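Local atomic coordinates of putative hexulose 6 phosphate synthase (Salmonella typhimurium, PDB entry 3F4W), a protein that belongs to the orotidine 5'-phosphate decarboxylase / HUMPS family and folds as a closed beta/alpha (TIM) barrel, its function being only putatively assigned. Residues H53-A58 with G77-T82; K2-L7 with V26-V31; T82-T87 with D109-D114. All coordinates share one frame; numbering follows the deposited sequence.

Overall arrangement
All three contacts lie on a closed barrel of eight parallel strands, the third reaching into its loops, and they follow one another along the chain without interleaving. Contacts 1 and 2 each bring together two strands linked through a helix; their centres lie 9 Å apart, and neighbouring strands 28-31 and 55-62 join them directly, with Leu57 N 2.8 Å from Ile29 O. Contact 3 takes up strand 80-84 where contact 1 leaves it, at Thr82, and reaches its C-terminal end and the loop after strand 105-109; its centre is about 19 Å from the centres of contacts 1 and 2. A malonate ion, probably from the crystallisation liquor, lies about 4 Å from the side chain of Ala6 in contact 2.

Contact 1. Residues H53-A58 with G77-T82; sequences HKEVLA and GADYVT
Glu55 and Tyr80 meet tip to tip: Tyr80 OH donates to Glu55 OE2 at 2.9 Å, reaching the oxygen from above the carboxylate plane, which stands nearly perpendicular to the ring. Glu55 also meets the ring along its edge, with CB in the ring plane. Lys2 forms a salt bridge with the same OE2, so the carboxylate ties strand 55-62 to strand 2-7 as well. Asp79 makes the second polar link. Its CG stands anti to its own carbonyl carbon (chi1 -60°), bringing OD1 within 2.8 Å of Val56 N on the anti lone pair. Lys48 of helix 42-50 completes a salt bridge to this oxygen. The carbonyl of Val56 is held too: Val56 O accepts from both Asp79 N, at 2.7 Å, and Tyr80 N. Regular parallel pairing then takes over, with Ala58 N bonded to Tyr80 O in an almost straight line (178°) and Thr82 N to Ala58 O.

Beyond the polar atoms, Leu57 and Tyr80 share the face of the sheet that lines the barrel interior. Leu57 CD2 presses against Tyr80 CB at 3.3 Å, the two side chains crossing at about a right angle, while Leu57 CD1 reaches Thr82 CG2. On the opposite face Ala58 CB touches Ala78 CB at 4.0 Å, and helix 66-75 covers Ala58 and Val81. This is the beta-alpha-beta crossover of a TIM barrel, built on strand 55-62, helix 66-75 and strand 80-84. Its chemistry implies that the start of the strand pair is fastened by side chains as well as backbone: Asp79 OD1 serves as acceptor for Val56 N before regular pairing starts, and the lysines near Glu55 and Asp79 would be expected to stabilise both as carboxylates.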
loop_
_atom_site.group_PDB
_atom_site.type_symbol
_atom_site.label_atom_id
_atom_site.label_comp_id
_atom_site.label_asym_id
_atom_site.label_seq_id
_atom_site.Cartn_x
_atom_site.Cartn_y
_atom_site.Cartn_z
ATOM N N HIS A 53 26.425 -2.533 -4.574
ATOM C CA HIS A 53 26.988 -1.452 -3.773
ATOM C C HIS A 53 26.026 -0.285 -3.589
ATOM O O HIS A 53 26.342 0.681 -2.897
ATOM C CB HIS A 53 28.304 -0.964 -4.381
ATOM C CG HIS A 53 29.350 -2.027 -4.466
ATOM N ND1 HIS A 53 29.671 -2.661 -5.646
ATOM C CD2 HIS A 53 30.134 -2.583 -3.513
ATOM C CE1 HIS A 53 30.617 -3.555 -5.419
ATOM N NE2 HIS A 53 30.915 -3.529 -4.132
ATOM N N LYS A 54 24.852 -0.386 -4.208
ATOM C CA LYS A 54 23.814 0.632 -4.077
ATOM C C LYS A 54 22.766 0.189 -3.064
ATOM O O LYS A 54 22.456 -0.998 -2.967
ATOM C CB LYS A 54 23.142 0.874 -5.431
ATOM C CG LYS A 54 24.049 1.504 -6.464
ATOM C CD LYS A 54 24.408 2.916 -6.053
ATOM C CE LYS A 54 25.405 3.524 -7.012
ATOM N NZ LYS A 54 25.727 4.914 -6.619
ATOM N N GLU A 55 22.219 1.140 -2.311
ATOM C CA GLU A 55 21.137 0.831 -1.384
ATOM C C GLU A 55 19.814 0.750 -2.138
ATOM O O GLU A 55 19.568 1.519 -3.066
ATOM C CB GLU A 55 21.061 1.865 -0.260
ATOM C CG GLU A 55 22.189 1.753 0.752
ATOM C CD GLU A 55 22.057 2.743 1.893
ATOM O OE1 GLU A 55 22.365 2.366 3.045
ATOM O OE2 GLU A 55 21.646 3.897 1.642
ATOM N N VAL A 56 18.969 -0.193 -1.743
ATOM C CA VAL A 56 17.690 -0.386 -2.408
ATOM C C VAL A 56 16.559 -0.143 -1.421
ATOM O O VAL A 56 16.554 -0.694 -0.320
ATOM C CB VAL A 56 17.573 -1.802 -3.029
ATOM C CG1 VAL A 56 16.202 -2.008 -3.653
ATOM C CG2 VAL A 56 18.666 -2.020 -4.068
ATOM N N LEU A 57 15.618 0.708 -1.823
ATOM C CA LEU A 57 14.442 1.040 -1.026
ATOM C C LEU A 57 13.210 0.392 -1.659
ATOM O O LEU A 57 12.951 0.580 -2.843
ATOM C CB LEU A 57 14.280 2.570 -0.985
ATOM C CG LEU A 57 13.095 3.385 -0.425
ATOM C CD1 LEU A 57 11.740 2.722 -0.613
ATOM C CD2 LEU A 57 13.302 3.807 1.035
ATOM N N ALA A 58 12.458 -0.377 -0.877
ATOM C CA ALA A 58 11.203 -0.947 -1.364
ATOM C C ALA A 58 10.034 -0.084 -0.908
ATOM O O ALA A 58 9.711 -0.045 0.281
ATOM C CB ALA A 58 11.034 -2.380 -0.863
ATOM N N GLY A 77 16.384 -8.455 -0.157
ATOM C CA GLY A 77 17.557 -7.628 -0.375
ATOM C C GLY A 77 17.358 -6.137 -0.149
ATOM O O GLY A 77 18.313 -5.366 -0.224
ATOM N N ALA A 78 16.126 -5.720 0.125
ATOM C CA ALA A 78 15.860 -4.305 0.366
ATOM C C ALA A 78 16.634 -3.802 1.583
ATOM O O ALA A 78 16.743 -4.502 2.585
ATOM C CB ALA A 78 14.364 -4.062 0.550
ATOM N N ASP A 79 17.176 -2.593 1.485
ATOM C CA ASP A 79 17.846 -1.948 2.614
ATOM C C ASP A 79 16.890 -1.066 3.413
ATOM O O ASP A 79 17.102 -0.824 4.602
ATOM C CB ASP A 79 19.028 -1.120 2.116
ATOM C CG ASP A 79 20.048 -1.961 1.402
ATOM O OD1 ASP A 79 20.189 -1.813 0.170
ATOM O OD2 ASP A 79 20.682 -2.804 2.072
ATOM N N TYR A 80 15.851 -0.575 2.740
ATOM C CA TYR A 80 14.796 0.209 3.372
ATOM C C TYR A 80 13.432 -0.316 2.937
ATOM O O TYR A 80 13.290 -0.859 1.842
ATOM C CB TYR A 80 14.877 1.681 2.955
ATOM C CG TYR A 80 16.197 2.382 3.201
ATOM C CD1 TYR A 80 16.393 3.152 4.338
ATOM C CD2 TYR A 80 17.234 2.302 2.279
ATOM C CE1 TYR A 80 17.587 3.806 4.563
ATOM C CE2 TYR A 80 18.439 2.955 2.495
ATOM C CZ TYR A 80 18.608 3.707 3.642
ATOM O OH TYR A 80 19.796 4.363 3.869
ATOM N N VAL A 81 12.432 -0.145 3.793
ATOM C CA VAL A 81 11.041 -0.338 3.390
ATOM C C VAL A 81 10.235 0.847 3.892
ATOM O O VAL A 81 10.566 1.429 4.922
ATOM C CB VAL A 81 10.435 -1.643 3.950
ATOM C CG1 VAL A 81 11.213 -2.854 3.441
ATOM C CG2 VAL A 81 10.402 -1.615 5.469
ATOM N N THR A 82 9.187 1.216 3.161
ATOM C CA THR A 82 8.321 2.302 3.600
ATOM C C THR A 82 7.049 1.769 4.246
ATOM O O THR A 82 6.473 0.782 3.792
ATOM C CB THR A 82 7.927 3.266 2.454
ATOM O OG1 THR A 82 7.308 2.528 1.393
ATOM C CG2 THR A 82 9.146 4.005 1.923
#

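Contact 2. Residues K2-L7 with V26-V31; sequences KLQLAL and VDIIEV
Gln4 and Glu30 meet inside the barrel, where Gln4 NE2 donates to Glu30 OE1 at 2.8 Å. The oxygen lies in the Gln4 amide plane, but the donor comes from above the carboxylate, the flat groups turned 85° apart. Both chains are extended beyond CG, and each CG is anti to its backbone N (chi1 172° in Gln4), which carries them toward each other. Packing here is close: Ala6 CB sits 3.5 Å from Glu30 OE1, and Ile28 CG2 packs against Gln4 CG and OE1. On the outward face, covered by helix 12-22, Leu7 CD1 meets Ile29 CG2 at 4.0 Å and Leu5 CB rests on Val26 CG1.

The N-terminal end is the partly exposed side. There Lys2 CB lies 3.8 Å from Asp27 CB before the extended lysine leads away to a salt bridge with Glu55. Asp27 turns OD2 to Leu3 N, a nearly straight 2.8 Å bond on the anti lone pair, while Leu3 O takes both Asp27 N and Ile28 N. Farther along, the backbones pair in parallel, Leu5 N to Ile28 O, Glu30 N to Leu5 O and Leu7 N to Glu30 O.

In this first beta-alpha-beta unit of the barrel (strands 2-7 and 28-31, helix 12-22), the chemistry implies that Gln4 NE2 fixes the buried Glu30 carboxylate, close to Asp59, while the Asp27 carboxylate ties the partly exposed end to the backbone.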
loop_
_atom_site.group_PDB
_atom_site.type_symbol
_atom_site.label_atom_id
_atom_site.label_comp_id
_atom_site.label_asym_id
_atom_site.label_seq_id
_atom_site.Cartn_x
_atom_site.Cartn_y
_atom_site.Cartn_z
ATOM N N LYS A 2 21.536 12.483 0.571
ATOM C CA LYS A 2 21.523 11.435 -0.439
ATOM C C LYS A 2 20.495 11.696 -1.529
ATOM O O LYS A 2 19.466 12.318 -1.284
ATOM C CB LYS A 2 21.214 10.088 0.213
ATOM C CG LYS A 2 22.227 9.628 1.244
ATOM C CD LYS A 2 21.829 8.272 1.802
ATOM C CE LYS A 2 22.888 7.698 2.726
ATOM N NZ LYS A 2 22.430 6.414 3.340
ATOM N N LEU A 3 20.777 11.207 -2.732
ATOM C CA LEU A 3 19.801 11.237 -3.815
ATOM C C LEU A 3 19.115 9.884 -3.955
ATOM O O LEU A 3 19.749 8.883 -4.279
ATOM C CB LEU A 3 20.453 11.638 -5.139
ATOM C CG LEU A 3 19.549 11.549 -6.372
ATOM C CD1 LEU A 3 18.249 12.315 -6.153
ATOM C CD2 LEU A 3 20.268 12.052 -7.618
ATOM N N GLN A 4 17.810 9.861 -3.705
ATOM C CA GLN A 4 17.019 8.648 -3.867
ATOM C C GLN A 4 16.208 8.763 -5.153
ATOM O O GLN A 4 15.524 9.762 -5.373
ATOM C CB GLN A 4 16.102 8.456 -2.658
ATOM C CG GLN A 4 15.085 7.340 -2.796
ATOM C CD GLN A 4 14.392 7.032 -1.479
ATOM O OE1 GLN A 4 15.025 7.028 -0.423
ATOM N NE2 GLN A 4 13.090 6.768 -1.535
ATOM N N LEU A 5 16.306 7.747 -6.008
ATOM C CA LEU A 5 15.620 7.745 -7.298
ATOM C C LEU A 5 14.411 6.810 -7.313
ATOM O O LEU A 5 14.556 5.590 -7.232
ATOM C CB LEU A 5 16.583 7.341 -8.415
ATOM C CG LEU A 5 15.970 7.182 -9.806
ATOM C CD1 LEU A 5 15.538 8.530 -10.366
ATOM C CD2 LEU A 5 16.952 6.512 -10.743
ATOM N N ALA A 6 13.219 7.385 -7.437
ATOM C CA ALA A 6 11.997 6.585 -7.497
ATOM C C ALA A 6 11.743 6.000 -8.888
ATOM O O ALA A 6 11.538 6.734 -9.854
ATOM C CB ALA A 6 10.792 7.410 -7.038
ATOM N N LEU A 7 11.763 4.673 -8.981
ATOM C CA LEU A 7 11.358 3.979 -10.196
ATOM C C LEU A 7 9.908 3.519 -10.050
ATOM O O LEU A 7 9.635 2.474 -9.462
ATOM C CB LEU A 7 12.267 2.780 -10.467
ATOM C CG LEU A 7 13.769 3.063 -10.549
ATOM C CD1 LEU A 7 14.536 1.774 -10.775
ATOM C CD2 LEU A 7 14.070 4.064 -11.652
ATOM N N VAL A 26 23.407 8.334 -8.242
ATOM C CA VAL A 26 22.302 8.012 -7.342
ATOM C C VAL A 26 22.810 7.259 -6.111
ATOM O O VAL A 26 23.695 6.417 -6.219
ATOM C CB VAL A 26 21.242 7.158 -8.075
ATOM C CG1 VAL A 26 20.206 6.619 -7.103
ATOM C CG2 VAL A 26 20.578 7.970 -9.181
ATOM N N ASP A 27 22.250 7.566 -4.944
ATOM C CA ASP A 27 22.647 6.910 -3.697
ATOM C C ASP A 27 21.690 5.787 -3.301
ATOM O O ASP A 27 22.112 4.744 -2.809
ATOM C CB ASP A 27 22.713 7.925 -2.557
ATOM C CG ASP A 27 23.730 9.013 -2.808
ATOM O OD1 ASP A 27 24.945 8.709 -2.769
ATOM O OD2 ASP A 27 23.313 10.169 -3.044
ATOM N N ILE A 28 20.397 6.016 -3.496
ATOM C CA ILE A 28 19.389 5.021 -3.146
ATOM C C ILE A 28 18.471 4.743 -4.326
ATOM O O ILE A 28 17.867 5.659 -4.878
ATOM C CB ILE A 28 18.523 5.488 -1.963
ATOM C CG1 ILE A 28 19.395 5.775 -0.738
ATOM C CG2 ILE A 28 17.464 4.441 -1.643
ATOM C CD1 ILE A 28 18.643 6.420 0.417
ATOM N N ILE A 29 18.375 3.480 -4.719
ATOM C CA ILE A 29 17.464 3.089 -5.781
ATOM C C ILE A 29 16.133 2.695 -5.155
ATOM O O ILE A 29 16.071 1.780 -4.334
ATOM C CB ILE A 29 18.022 1.906 -6.594
ATOM C CG1 ILE A 29 19.433 2.227 -7.095
ATOM C CG2 ILE A 29 17.083 1.557 -7.745
ATOM C CD1 ILE A 29 20.060 1.117 -7.917
ATOM N N GLU A 30 15.071 3.397 -5.526
ATOM C CA GLU A 30 13.758 3.091 -4.983
ATOM C C GLU A 30 12.923 2.273 -5.965
ATOM O O GLU A 30 12.675 2.697 -7.091
ATOM C CB GLU A 30 13.003 4.368 -4.606
ATOM C CG GLU A 30 11.539 4.117 -4.252
ATOM C CD GLU A 30 10.739 5.394 -4.064
ATOM O OE1 GLU A 30 11.331 6.428 -3.695
ATOM O OE2 GLU A 30 9.509 5.359 -4.284
ATOM N N VAL A 31 12.495 1.093 -5.537
ATOM C CA VAL A 31 11.499 0.357 -6.300
ATOM C C VAL A 31 10.127 0.905 -5.910
ATOM O O VAL A 31 9.634 0.635 -4.815
ATOM C CB VAL A 31 11.585 -1.155 -6.032
ATOM C CG1 VAL A 31 10.478 -1.899 -6.772
ATOM C CG2 VAL A 31 12.953 -1.677 -6.444
#

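Contact 3. Residues T82-T87 with D109-D114; sequences TVLGVT and DMICVD
Val86 and Val113 touch where two beta-to-alpha loops of the TIM barrel meet at the C-terminal ends of its strands. Their side chains slide past each other in opposite directions, Val86 CG1 lying 3.7 Å from Val113 CG2. Leu84 and Ile111 run side by side instead, pointing the same way, with CD1 of Leu84 4.1 Å from CG2 of Ile111. Gly85, between Leu84 and Val86 in the chain, faces the other segment with its backbone: Gly85 CA lies 4.2 Å from Met110 SD and its carbonyl carbon near Val113 CG2.

Backbone bonds position this first shell. Asp109 N binds Val83 O at 2.8 Å, and Gly85 N returns a bond to Asp109 O, closing the last parallel bridge between strands 80-84 and 105-109. Past it both segments bend into beta turns, type I from Leu84 to Thr87 and type II from Met110 to Val113. Asp109 overlaps the second with an Asx turn: its CG is anti to the backbone N (chi1 -177°), and OD2 accepts from Ile111 N at 2.9 Å, while OD1 is held by His134. Farther out, Arg119 of helix 116-126 binds Gly85 O, and the second subunit packs its own Leu84 and Val86 against the same residues here. One water bridges the turns, accepting from Val86 N and donating to Asp109 O and, at 2.7 Å, to Ile111 O.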
loop_
_atom_site.group_PDB
_atom_site.type_symbol
_atom_site.label_atom_id
_atom_site.label_comp_id
_atom_site.label_asym_id
_atom_site.label_seq_id
_atom_site.Cartn_x
_atom_site.Cartn_y
_atom_site.Cartn_z
ATOM N N THR A 82 9.187 1.216 3.161
ATOM C CA THR A 82 8.321 2.302 3.600
ATOM C C THR A 82 7.049 1.769 4.246
ATOM O O THR A 82 6.473 0.782 3.792
ATOM C CB THR A 82 7.927 3.266 2.454
ATOM O OG1 THR A 82 7.308 2.528 1.393
ATOM C CG2 THR A 82 9.146 4.005 1.923
ATOM N N VAL A 83 6.644 2.431 5.322
ATOM C CA VAL A 83 5.373 2.183 5.982
ATOM C C VAL A 83 4.647 3.525 6.051
ATOM O O VAL A 83 5.285 4.571 6.154
ATOM C CB VAL A 83 5.577 1.619 7.406
ATOM C CG1 VAL A 83 6.283 2.642 8.290
ATOM C CG2 VAL A 83 4.252 1.222 8.023
ATOM N N LEU A 84 3.323 3.502 5.971
ATOM C CA LEU A 84 2.537 4.732 5.975
ATOM C C LEU A 84 2.406 5.322 7.373
ATOM O O LEU A 84 2.036 4.625 8.314
ATOM C CB LEU A 84 1.144 4.470 5.401
ATOM C CG LEU A 84 0.845 4.745 3.924
ATOM C CD1 LEU A 84 2.094 5.016 3.111
ATOM C CD2 LEU A 84 0.030 3.592 3.338
ATOM N N GLY A 85 2.694 6.614 7.497
ATOM C CA GLY A 85 2.533 7.309 8.761
ATOM C C GLY A 85 1.090 7.324 9.234
ATOM O O GLY A 85 0.822 7.471 10.426
ATOM N N VAL A 86 0.154 7.163 8.301
ATOM C CA VAL A 86 -1.264 7.191 8.650
ATOM C C VAL A 86 -1.753 5.865 9.225
ATOM O O VAL A 86 -2.882 5.775 9.696
ATOM C CB VAL A 86 -2.161 7.591 7.451
ATOM C CG1 VAL A 86 -1.943 9.052 7.090
ATOM C CG2 VAL A 86 -1.900 6.694 6.258
ATOM N N THR A 87 -0.906 4.840 9.189
ATOM C CA THR A 87 -1.298 3.537 9.719
ATOM C C THR A 87 -1.154 3.476 11.238
ATOM O O THR A 87 -0.626 4.396 11.862
ATOM C CB THR A 87 -0.508 2.376 9.081
ATOM O OG1 THR A 87 -1.204 1.145 9.319
ATOM C CG2 THR A 87 0.896 2.282 9.665
ATOM N N ASP A 109 6.538 6.993 5.621
ATOM C CA ASP A 109 6.083 7.931 4.600
ATOM C C ASP A 109 4.870 8.687 5.114
ATOM O O ASP A 109 3.819 8.096 5.364
ATOM C CB ASP A 109 5.744 7.184 3.308
ATOM C CG ASP A 109 5.341 8.115 2.176
ATOM O OD1 ASP A 109 5.455 7.702 1.006
ATOM O OD2 ASP A 109 4.909 9.253 2.439
ATOM N N MET A 110 5.022 9.998 5.258
ATOM C CA MET A 110 4.019 10.829 5.911
ATOM C C MET A 110 2.978 11.381 4.948
ATOM O O MET A 110 2.291 12.349 5.263
ATOM C CB MET A 110 4.704 11.987 6.638
ATOM C CG MET A 110 5.748 11.531 7.632
ATOM S SD MET A 110 5.001 10.655 9.011
ATOM C CE MET A 110 4.162 12.004 9.825
ATOM N N ILE A 111 2.859 10.767 3.778
ATOM C CA ILE A 111 1.876 11.218 2.802
ATOM C C ILE A 111 0.464 11.225 3.402
ATOM O O ILE A 111 0.064 10.282 4.084
ATOM C CB ILE A 111 1.927 10.369 1.508
ATOM C CG1 ILE A 111 0.916 10.887 0.480
ATOM C CG2 ILE A 111 1.688 8.893 1.811
ATOM C CD1 ILE A 111 0.909 10.090 -0.807
ATOM N N CYS A 112 -0.266 12.312 3.169
ATOM C CA CYS A 112 -1.655 12.450 3.621
ATOM C C CYS A 112 -1.857 12.526 5.132
ATOM O O CYS A 112 -2.979 12.393 5.607
ATOM C CB CYS A 112 -2.519 11.324 3.058
ATOM S SG CYS A 112 -2.857 11.499 1.312
ATOM N N VAL A 113 -0.786 12.723 5.892
ATOM C CA VAL A 113 -0.932 12.896 7.333
ATOM C C VAL A 113 -1.547 14.268 7.619
ATOM O O VAL A 113 -1.016 15.296 7.199
ATOM C CB VAL A 113 0.411 12.735 8.070
ATOM C CG1 VAL A 113 0.316 13.279 9.488
ATOM C CG2 VAL A 113 0.830 11.272 8.081
ATOM N N ASP A 114 -2.673 14.271 8.329
ATOM C CA ASP A 114 -3.449 15.491 8.562
ATOM C C ASP A 114 -2.842 16.426 9.607
ATOM O O ASP A 114 -2.783 17.635 9.402
ATOM C CB ASP A 114 -4.895 15.146 8.938
ATOM C CG ASP A 114 -5.789 14.968 7.722
ATOM O OD1 ASP A 114 -6.718 14.130 7.775
ATOM O OD2 ASP A 114 -5.561 15.667 6.710
HETATM O O HOH W 1 0.992 8.215 5.636
#